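Local structure of protein transport protein SEC16 (Saccharomyces cerevisiae, 3MZK) at residues L106-N111 against K117-L122. The protein helps initiate assembly of the COPII coat that forms transport vesicles and selects cargo at the endoplasmic reticulum, and also takes part in autophagy. Numbering follows the deposited sequence.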
loop_
_atom_site.group_PDB
_atom_site.type_symbol
_atom_site.label_atom_id
_atom_site.label_comp_id
_atom_site.label_asym_id
_atom_site.label_seq_id
_atom_site.Cartn_x
_atom_site.Cartn_y
_atom_site.Cartn_z
ATOM N N LEU B 106 -25.052 -19.338 3.005
ATOM C CA LEU B 106 -24.774 -19.830 1.661
ATOM C C LEU B 106 -25.802 -19.329 0.647
ATOM O O LEU B 106 -25.468 -19.059 -0.509
ATOM C CB LEU B 106 -24.705 -21.356 1.652
ATOM C CG LEU B 106 -23.422 -21.953 2.239
ATOM C CD1 LEU B 106 -23.546 -23.457 2.387
ATOM C CD2 LEU B 106 -22.221 -21.599 1.373
ATOM N N GLU B 107 -27.051 -19.200 1.082
ATOM C CA GLU B 107 -28.100 -18.684 0.211
ATOM C C GLU B 107 -27.802 -17.243 -0.202
ATOM O O GLU B 107 -27.888 -16.900 -1.378
ATOM C CB GLU B 107 -29.466 -18.774 0.888
ATOM C CG GLU B 107 -30.625 -18.503 -0.051
ATOM C CD GLU B 107 -31.960 -18.453 0.666
ATOM O OE1 GLU B 107 -31.977 -18.132 1.874
ATOM O OE2 GLU B 107 -32.991 -18.738 0.018
ATOM N N MET B 108 -27.444 -16.403 0.766
ATOM C CA MET B 108 -27.065 -15.022 0.474
ATOM C C MET B 108 -25.955 -14.956 -0.564
ATOM O O MET B 108 -26.092 -14.295 -1.594
ATOM C CB MET B 108 -26.584 -14.304 1.736
ATOM C CG MET B 108 -27.648 -14.020 2.766
ATOM S SD MET B 108 -26.955 -13.046 4.111
ATOM C CE MET B 108 -26.235 -11.697 3.188
ATOM N N LYS B 109 -24.848 -15.633 -0.277
ATOM C CA LYS B 109 -23.674 -15.568 -1.132
ATOM C C LYS B 109 -24.002 -16.089 -2.522
ATOM O O LYS B 109 -23.359 -15.730 -3.506
ATOM C CB LYS B 109 -22.524 -16.356 -0.509
ATOM C CG LYS B 109 -22.131 -15.863 0.877
ATOM C CD LYS B 109 -21.016 -16.708 1.481
ATOM C CE LYS B 109 -19.639 -16.124 1.211
ATOM N NZ LYS B 109 -19.284 -16.115 -0.233
ATOM N N LEU B 110 -25.022 -16.929 -2.598
ATOM C CA LEU B 110 -25.449 -17.474 -3.874
ATOM C C LEU B 110 -26.192 -16.419 -4.691
ATOM O O LEU B 110 -26.267 -16.510 -5.913
ATOM C CB LEU B 110 -26.335 -18.703 -3.649
ATOM C CG LEU B 110 -26.935 -19.349 -4.894
ATOM C CD1 LEU B 110 -25.840 -19.865 -5.806
ATOM C CD2 LEU B 110 -27.880 -20.466 -4.501
ATOM N N ASN B 111 -26.723 -15.410 -4.008
ATOM C CA ASN B 111 -27.616 -14.437 -4.634
ATOM C C ASN B 111 -26.948 -13.141 -5.073
ATOM O O ASN B 111 -27.483 -12.413 -5.911
ATOM C CB ASN B 111 -28.755 -14.077 -3.675
ATOM C CG ASN B 111 -29.630 -15.264 -3.327
ATOM O OD1 ASN B 111 -29.723 -16.227 -4.087
ATOM N ND2 ASN B 111 -30.287 -15.195 -2.172
ATOM N N LYS B 117 -23.928 -5.843 6.285
ATOM C CA LYS B 117 -25.055 -5.542 7.154
ATOM C C LYS B 117 -25.952 -6.770 7.242
ATOM O O LYS B 117 -26.300 -7.228 8.333
ATOM C CB LYS B 117 -25.845 -4.344 6.623
ATOM N N ASN B 118 -26.311 -7.307 6.083
ATOM C CA ASN B 118 -27.190 -8.467 6.024
ATOM C C ASN B 118 -26.600 -9.677 6.733
ATOM O O ASN B 118 -27.287 -10.356 7.498
ATOM C CB ASN B 118 -27.508 -8.812 4.572
ATOM C CG ASN B 118 -27.903 -7.597 3.764
ATOM O OD1 ASN B 118 -27.387 -7.370 2.669
ATOM N ND2 ASN B 118 -28.820 -6.797 4.305
ATOM N N ILE B 119 -25.323 -9.947 6.477
ATOM C CA ILE B 119 -24.647 -11.063 7.124
ATOM C C ILE B 119 -24.588 -10.847 8.632
ATOM O O ILE B 119 -24.791 -11.780 9.410
ATOM C CB ILE B 119 -23.219 -11.262 6.585
ATOM C CG1 ILE B 119 -23.248 -11.669 5.112
ATOM C CG2 ILE B 119 -22.497 -12.317 7.395
ATOM C CD1 ILE B 119 -21.879 -11.739 4.483
ATOM N N SER B 120 -24.310 -9.611 9.037
ATOM C CA SER B 120 -24.258 -9.267 10.450
ATOM C C SER B 120 -25.588 -9.560 11.135
ATOM O O SER B 120 -25.623 -10.181 12.196
ATOM C CB SER B 120 -23.880 -7.795 10.631
ATOM O OG SER B 120 -23.906 -7.421 11.999
ATOM N N LYS B 121 -26.679 -9.116 10.520
ATOM C CA LYS B 121 -28.013 -9.279 11.099
ATOM C C LYS B 121 -28.431 -10.740 11.147
ATOM O O LYS B 121 -29.225 -11.141 11.995
ATOM C CB LYS B 121 -29.049 -8.466 10.317
ATOM N N LEU B 122 -27.897 -11.532 10.225
ATOM C CA LEU B 122 -28.174 -12.962 10.199
ATOM C C LEU B 122 -27.570 -13.647 11.420
ATOM O O LEU B 122 -28.241 -14.426 12.085
ATOM C CB LEU B 122 -27.637 -13.587 8.914
ATOM C CG LEU B 122 -27.750 -15.104 8.799
ATOM C CD1 LEU B 122 -29.198 -15.549 8.922
ATOM C CD2 LEU B 122 -27.153 -15.570 7.486
#
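Met108 reaches from one helix to its antiparallel neighbour: the axes of 106-111 and 117-122 run at 169° to each other and come no nearer than 11.1 Å, with Met108 level with Ile119. At that spacing one long side chain does nearly all the bridging. Met108 points its CB at the other helix and extends through CG to the sulfur, then bends at chi3 (53°), which brings CE between the bases of the Asn118 and Ile119 side chains. There CE lies 3.4 Å from Asn118 CB, touching the aliphatic root of that residue, and 3.6 Å from Ile119 CG1. Met108 SD lies 4.1 Å from Ile119 CG1 and 4.2 Å from Leu122 CD2, so the thioether end sits among Asn118, Ile119 and Leu122. The contact is van der Waals, apolar towards Ile119 and Leu122. Val114, in the connection between the helices, touches both Met108 and Ile119. Behind, Leu106 and Leu110 pack on helix 330-344, while Ile119 meets Leu260 and Ser120 OG hydrogen-bonds to Ala257 O of helix 252-261. Two consecutive helices joined by a short connection form a helical hairpin, here a thinly packed one in the helical array of Sec16's central domain, consistent with the ancestral coatomer element (ACE1) fold.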